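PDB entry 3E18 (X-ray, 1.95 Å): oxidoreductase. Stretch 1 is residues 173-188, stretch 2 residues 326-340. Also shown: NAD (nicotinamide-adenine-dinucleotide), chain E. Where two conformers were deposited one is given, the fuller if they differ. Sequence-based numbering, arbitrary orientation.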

# COMPACT_ATOMS: atom_id res chain seq x y z
N MET A 173 -16.12 8.62 -4.02
CA MET A 173 -15.02 9.08 -3.17
C MET A 173 -13.81 9.67 -3.90
O MET A 173 -13.10 10.51 -3.33
N VAL A 174 -13.54 9.22 -5.13
CA VAL A 174 -12.47 9.84 -5.92
C VAL A 174 -12.76 11.35 -6.06
O VAL A 174 -11.91 12.20 -5.80
N LEU A 175 -14.00 11.67 -6.42
CA LEU A 175 -14.42 13.05 -6.64
C LEU A 175 -14.67 13.83 -5.35
O LEU A 175 -14.63 15.05 -5.33
N ASP A 176 -14.89 13.12 -4.25
CA ASP A 176 -15.18 13.76 -2.98
C ASP A 176 -13.90 14.01 -2.18
O ASP A 176 -13.47 15.14 -2.03
N TRP A 177 -13.28 12.94 -1.68
CA TRP A 177 -12.08 13.08 -0.88
C TRP A 177 -10.82 13.02 -1.74
O TRP A 177 -9.82 13.66 -1.44
N GLY A 178 -10.88 12.24 -2.80
CA GLY A 178 -9.71 12.06 -3.67
C GLY A 178 -9.15 13.36 -4.18
O GLY A 178 -7.94 13.56 -4.16
N VAL A 179 -10.03 14.26 -4.62
CA VAL A 179 -9.59 15.56 -5.11
C VAL A 179 -8.79 16.34 -4.05
O VAL A 179 -7.78 16.92 -4.38
N HIS A 180 -9.22 16.33 -2.79
CA HIS A 180 -8.43 16.96 -1.71
C HIS A 180 -7.04 16.34 -1.57
O HIS A 180 -6.05 17.07 -1.47
N LEU A 181 -6.98 15.01 -1.56
CA LEU A 181 -5.71 14.33 -1.27
C LEU A 181 -4.77 14.44 -2.45
O LEU A 181 -3.55 14.58 -2.27
N LEU A 182 -5.32 14.39 -3.65
CA LEU A 182 -4.49 14.46 -4.86
C LEU A 182 -3.98 15.88 -5.09
O LEU A 182 -2.87 16.09 -5.65
N ASP A 183 -4.81 16.84 -4.71
CA ASP A 183 -4.45 18.26 -4.79
C ASP A 183 -3.32 18.61 -3.82
O ASP A 183 -2.35 19.27 -4.21
N GLN A 184 -3.45 18.16 -2.57
CA GLN A 184 -2.34 18.20 -1.59
C GLN A 184 -1.05 17.66 -2.18
O GLN A 184 -0.01 18.32 -2.15
N LEU A 185 -1.13 16.47 -2.77
CA LEU A 185 0.08 15.81 -3.29
C LEU A 185 0.74 16.56 -4.43
O LEU A 185 1.98 16.69 -4.49
N LEU A 186 -0.09 17.04 -5.36
CA LEU A 186 0.42 17.73 -6.55
C LEU A 186 0.88 19.16 -6.22
O LEU A 186 1.79 19.72 -6.86
N PHE A 187 0.25 19.75 -5.21
CA PHE A 187 0.71 21.01 -4.63
C PHE A 187 2.09 20.84 -3.96
O PHE A 187 2.95 21.71 -4.10
N LEU A 188 2.30 19.72 -3.26
CA LEU A 188 3.58 19.47 -2.57
C LEU A 188 4.74 19.15 -3.52
O LEU A 188 5.82 19.74 -3.42
N GLU A 326 -4.20 26.18 -13.14
CA GLU A 326 -3.38 25.21 -13.85
C GLU A 326 -3.06 23.99 -12.98
O GLU A 326 -2.96 22.86 -13.48
N GLU A 327 -2.90 24.22 -11.67
CA GLU A 327 -2.72 23.13 -10.71
C GLU A 327 -4.00 22.31 -10.61
O GLU A 327 -3.96 21.09 -10.59
N VAL A 328 -5.13 23.01 -10.54
CA VAL A 328 -6.44 22.39 -10.43
C VAL A 328 -6.74 21.52 -11.66
O VAL A 328 -7.30 20.41 -11.52
N TYR A 329 -6.32 22.01 -12.83
CA TYR A 329 -6.36 21.30 -14.11
C TYR A 329 -5.58 19.97 -14.08
O TYR A 329 -6.10 18.93 -14.50
N GLN A 330 -4.34 20.03 -13.59
CA GLN A 330 -3.50 18.82 -13.49
C GLN A 330 -4.09 17.79 -12.55
O GLN A 330 -4.00 16.59 -12.81
N VAL A 331 -4.71 18.25 -11.47
CA VAL A 331 -5.47 17.35 -10.59
C VAL A 331 -6.60 16.67 -11.35
O VAL A 331 -6.75 15.46 -11.28
N LEU A 332 -7.37 17.44 -12.13
CA LEU A 332 -8.51 16.85 -12.85
C LEU A 332 -8.06 15.85 -13.91
O LEU A 332 -8.70 14.83 -14.09
N LYS A 333 -6.92 16.12 -14.55
CA LYS A 333 -6.29 15.18 -15.46
C LYS A 333 -5.84 13.91 -14.72
O LYS A 333 -5.90 12.82 -15.28
N LEU A 334 -5.40 14.06 -13.47
CA LEU A 334 -4.99 12.92 -12.65
C LEU A 334 -6.20 12.06 -12.27
O LEU A 334 -6.13 10.83 -12.31
N ILE A 335 -7.30 12.71 -11.91
CA ILE A 335 -8.55 12.00 -11.65
C ILE A 335 -9.04 11.20 -12.88
O ILE A 335 -9.51 10.06 -12.75
N GLU A 336 -8.90 11.80 -14.06
CA GLU A 336 -9.23 11.13 -15.32
C GLU A 336 -8.34 9.91 -15.56
O GLU A 336 -8.84 8.85 -15.96
N ALA A 337 -7.03 10.06 -15.31
CA ALA A 337 -6.08 8.93 -15.36
C ALA A 337 -6.45 7.82 -14.37
O ALA A 337 -6.34 6.64 -14.70
N ILE A 338 -6.90 8.20 -13.18
CA ILE A 338 -7.26 7.23 -12.15
C ILE A 338 -8.46 6.41 -12.62
O ILE A 338 -8.45 5.18 -12.52
N PHE A 339 -9.48 7.09 -13.13
CA PHE A 339 -10.69 6.42 -13.59
C PHE A 339 -10.42 5.48 -14.76
O PHE A 339 -10.94 4.35 -14.80
N GLU A 340 -9.58 5.94 -15.68
CA GLU A 340 -9.15 5.13 -16.80
C GLU A 340 -8.34 3.91 -16.34
O GLU A 340 -8.57 2.79 -16.83

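The two helices cross at 123° between their N-to-C directions, with a closest axial approach of 9.6 Å, and bury 707 Å² between them. No hydrogen bond crosses the interface, so the packing rests on side-chain shape.

Three knobs define it. Leu 182 points its CA-to-CB bond toward the second helix and, in the m,t rotamer, sits among Val 331, Leu 334, Ile 335 and Ile 338. Its CD1 lies 3.6 Å from Ile 338 CD1 and 3.7 Å from Ile 335 CG1, while its CD2 meets Leu 334 CD2 at 3.9 Å. Val 331, also pointing toward its partner, has chi1 t; its CG1 is 4.2 Å from Val 179 CG2, and its CG2 is 3.7 Å from Asp 183 CA and 3.9 Å from Leu 186 CD2. Ile 335 starts sideways, but its m,t conformation brings its end nearer: CD1 reaches Val 179 CB at 3.9 Å, and CG2 stands 3.9 Å from Val 174 CG1 and 4.0 Å from Leu 175 CD2.

At the N-terminal end of the first stretch, where a wider pi-type turn spans 174-178, Val 174 (t) points toward the second helix. Its CB lies 3.7 Å from Phe 339 CZ, an oblique approach, whereas Leu 175 CG meets the ring edge, 4.3 Å from Phe 339 CE2. Gly 178 has no side chain; an ideal CB would clash with Val 174 O at 2.3 Å.

Leu 186 has an off-well chi1 of -104° and chi2 p; in this conformation its CD1 lies 3.8 Å from Leu 334 CD2. Nearby, Glu 327 OE2 approaches the Phe 187 edge, 4.2 Å from CD1 of that ring. Both carboxylate oxygens of Asp 183 are hydrogen-bonded elsewhere in the structure. His 180 points away from the interface, its NE2 3.5 Å from NAD O7N.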

# COMPACT_ATOMS: atom_id res chain seq x y z
CB MET A 173 -14.60 8.00 -2.17
CG MET A 173 -15.55 7.82 -0.98
SD MET A 173 -15.91 9.31 0.03
CE MET A 173 -17.61 9.52 -0.41
CB VAL A 174 -12.32 9.19 -7.31
CG1 VAL A 174 -11.29 9.93 -8.15
CG2 VAL A 174 -11.91 7.71 -7.19
CB LEU A 175 -15.64 13.06 -7.58
CG LEU A 175 -15.29 12.70 -9.03
CD1 LEU A 175 -16.55 12.53 -9.88
CD2 LEU A 175 -14.38 13.75 -9.62
CB ASP A 176 -16.16 12.89 -2.19
CG ASP A 176 -16.72 13.58 -0.97
OD1 ASP A 176 -16.35 14.74 -0.68
OD2 ASP A 176 -17.54 12.95 -0.28
CB TRP A 177 -12.04 11.99 0.18
CG TRP A 177 -12.48 12.45 1.51
CD1 TRP A 177 -13.67 12.14 2.13
CD2 TRP A 177 -11.76 13.30 2.41
NE1 TRP A 177 -13.72 12.75 3.37
CE2 TRP A 177 -12.57 13.46 3.56
CE3 TRP A 177 -10.51 13.92 2.36
CZ2 TRP A 177 -12.16 14.24 4.65
CZ3 TRP A 177 -10.10 14.69 3.46
CH2 TRP A 177 -10.93 14.84 4.58
CB VAL A 179 -10.77 16.39 -5.73
CG1 VAL A 179 -11.86 16.58 -4.73
CG2 VAL A 179 -10.31 17.75 -6.24
CB HIS A 180 -9.10 16.75 -0.36
CG HIS A 180 -10.28 17.63 -0.13
ND1 HIS A 180 -10.26 18.99 -0.39
CD2 HIS A 180 -11.50 17.36 0.40
CE1 HIS A 180 -11.43 19.51 -0.05
NE2 HIS A 180 -12.19 18.54 0.44
CB LEU A 181 -5.94 12.87 -0.93
CG LEU A 181 -6.88 12.61 0.25
CD1 LEU A 181 -6.90 11.14 0.52
CD2 LEU A 181 -6.37 13.36 1.47
CB LEU A 182 -5.29 14.00 -6.07
CG LEU A 182 -5.73 12.53 -6.10
CD1 LEU A 182 -6.77 12.34 -7.17
CD2 LEU A 182 -4.57 11.55 -6.26
CB ASP A 183 -5.67 19.16 -4.59
CG ASP A 183 -5.30 20.62 -4.60
OD1 ASP A 183 -4.94 21.15 -5.68
OD2 ASP A 183 -5.33 21.21 -3.50
CB GLN A 184 -2.69 17.38 -0.35
CG GLN A 184 -3.58 18.14 0.66
CD GLN A 184 -4.00 17.28 1.85
OE1 GLN A 184 -3.74 16.08 1.90
NE2 GLN A 184 -4.64 17.91 2.81
CB LEU A 185 -0.30 14.39 -3.77
CG LEU A 185 0.79 13.55 -4.43
CD1 LEU A 185 1.87 13.12 -3.43
CD2 LEU A 185 0.15 12.34 -5.10
CB LEU A 186 -0.64 17.70 -7.65
CG LEU A 186 -0.40 16.72 -8.81
CD1 LEU A 186 -0.01 15.33 -8.33
CD2 LEU A 186 -1.60 16.65 -9.76
CB PHE A 187 -0.34 21.54 -3.63
CG PHE A 187 0.04 22.83 -2.94
CD1 PHE A 187 0.50 23.93 -3.67
CD2 PHE A 187 -0.11 22.94 -1.56
CE1 PHE A 187 0.84 25.12 -3.02
CE2 PHE A 187 0.23 24.14 -0.89
CZ PHE A 187 0.70 25.23 -1.64
CB LEU A 188 3.43 18.34 -1.55
CG LEU A 188 4.61 18.11 -0.60
CD1 LEU A 188 4.92 19.37 0.22
CD2 LEU A 188 4.34 16.93 0.30
CB GLU A 326 -2.11 25.87 -14.39
CG GLU A 326 -1.66 27.15 -13.67
CD GLU A 326 -2.44 28.40 -14.11
OE1 GLU A 326 -2.99 29.09 -13.23
OE2 GLU A 326 -2.50 28.69 -15.33
CB GLU A 327 -2.38 23.67 -9.32
CG GLU A 327 -1.08 24.42 -9.21
CD GLU A 327 -0.90 25.14 -7.87
OE1 GLU A 327 -1.89 25.33 -7.12
OE2 GLU A 327 0.23 25.51 -7.55
CB VAL A 328 -7.54 23.48 -10.14
CG1 VAL A 328 -8.93 22.89 -10.08
CG2 VAL A 328 -7.24 24.17 -8.83
CB TYR A 329 -5.83 22.20 -15.25
CG TYR A 329 -5.74 21.52 -16.60
CD1 TYR A 329 -6.90 21.13 -17.28
CD2 TYR A 329 -4.50 21.25 -17.20
CE1 TYR A 329 -6.83 20.50 -18.52
CE2 TYR A 329 -4.42 20.62 -18.45
CZ TYR A 329 -5.59 20.25 -19.10
OH TYR A 329 -5.55 19.62 -20.32
CB GLN A 330 -2.07 19.17 -13.09
CG GLN A 330 -1.32 20.04 -14.10
CD GLN A 330 -1.10 19.37 -15.45
OE1 GLN A 330 -0.97 18.14 -15.55
NE2 GLN A 330 -1.04 20.17 -16.50
CB VAL A 331 -5.98 18.07 -9.34
CG1 VAL A 331 -6.87 17.15 -8.50
CG2 VAL A 331 -4.80 18.55 -8.51
CB LEU A 332 -9.41 17.93 -13.47
CG LEU A 332 -10.19 18.88 -12.54
CD1 LEU A 332 -10.84 19.98 -13.38
CD2 LEU A 332 -11.24 18.18 -11.72
CB LYS A 333 -5.09 15.83 -16.13
CG LYS A 333 -5.40 16.66 -17.36
CD LYS A 333 -4.11 17.14 -18.02
CE LYS A 333 -3.51 16.11 -18.99
NZ LYS A 333 -4.34 15.89 -20.21
CB LEU A 334 -4.21 13.37 -11.40
CG LEU A 334 -3.68 12.34 -10.40
CD1 LEU A 334 -2.91 11.24 -11.09
CD2 LEU A 334 -2.78 12.99 -9.36
CB ILE A 335 -9.62 12.98 -11.14
CG1 ILE A 335 -9.29 13.40 -9.70
CG2 ILE A 335 -11.01 12.36 -11.19
CD1 ILE A 335 -10.10 14.61 -9.18
CB GLU A 336 -9.16 12.12 -16.48
CG GLU A 336 -10.30 13.13 -16.44
CD GLU A 336 -10.15 14.26 -17.45
OE1 GLU A 336 -9.01 14.57 -17.88
OE2 GLU A 336 -11.19 14.83 -17.81
CB ALA A 337 -4.66 9.39 -15.11
CB ILE A 338 -7.54 7.93 -10.80
CG1 ILE A 338 -6.21 8.26 -10.12
CG2 ILE A 338 -8.42 7.09 -9.88
CD1 ILE A 338 -6.32 9.24 -8.96
CB PHE A 339 -11.75 7.44 -13.96
CG PHE A 339 -12.52 7.94 -12.78
CD1 PHE A 339 -13.10 7.03 -11.89
CD2 PHE A 339 -12.67 9.29 -12.55
CE1 PHE A 339 -13.81 7.47 -10.79
CE2 PHE A 339 -13.41 9.74 -11.44
CZ PHE A 339 -13.97 8.83 -10.58
CB GLU A 340 -8.32 5.99 -17.76
CG GLU A 340 -7.92 5.25 -19.04
CD GLU A 340 -6.85 5.96 -19.84
OE1 GLU A 340 -6.69 7.20 -19.70
OE2 GLU A 340 -6.17 5.28 -20.63
PA NAD E . -25.72 19.80 -0.48
O1A NAD E . -25.72 19.76 1.00
O2A NAD E . -26.59 18.78 -1.10
O5B NAD E . -26.12 21.27 -0.99
C5B NAD E . -26.16 21.65 -2.34
C4B NAD E . -27.18 22.77 -2.47
O4B NAD E . -27.19 23.30 -3.78
C3B NAD E . -28.59 22.27 -2.17
O3B NAD E . -29.17 23.09 -1.19
C2B NAD E . -29.31 22.41 -3.50
O2B NAD E . -30.68 22.73 -3.34
C1B NAD E . -28.53 23.52 -4.18
N9A NAD E . -28.63 23.49 -5.65
C8A NAD E . -28.68 22.38 -6.46
N7A NAD E . -28.75 22.80 -7.75
C5A NAD E . -28.75 24.16 -7.76
C6A NAD E . -28.81 25.09 -8.78
N6A NAD E . -28.71 24.68 -10.05
N1A NAD E . -28.79 26.44 -8.48
C2A NAD E . -28.72 26.87 -7.16
N3A NAD E . -28.65 25.93 -6.15
C4A NAD E . -28.67 24.60 -6.44
O3 NAD E . -24.20 19.62 -1.01
PN NAD E . -22.89 19.99 -0.18
O1N NAD E . -22.45 18.81 0.61
O2N NAD E . -23.04 21.32 0.47
O5D NAD E . -21.79 20.14 -1.38
C5D NAD E . -21.91 21.09 -2.42
C4D NAD E . -20.53 21.29 -3.09
O4D NAD E . -19.55 21.56 -2.10
C3D NAD E . -20.04 20.07 -3.84
O3D NAD E . -19.28 20.48 -4.96
C2D NAD E . -19.09 19.38 -2.87
O2D NAD E . -18.08 18.71 -3.58
C1D NAD E . -18.53 20.56 -2.10
N1N NAD E . -18.06 20.27 -0.72
C2N NAD E . -16.77 20.61 -0.43
C3N NAD E . -16.21 20.39 0.82
C7N NAD E . -14.88 21.00 1.14
O7N NAD E . -14.22 20.62 2.31
N7N NAD E . -14.34 21.91 0.31
C4N NAD E . -17.01 19.83 1.83
C5N NAD E . -18.33 19.49 1.54
C6N NAD E . -18.85 19.72 0.26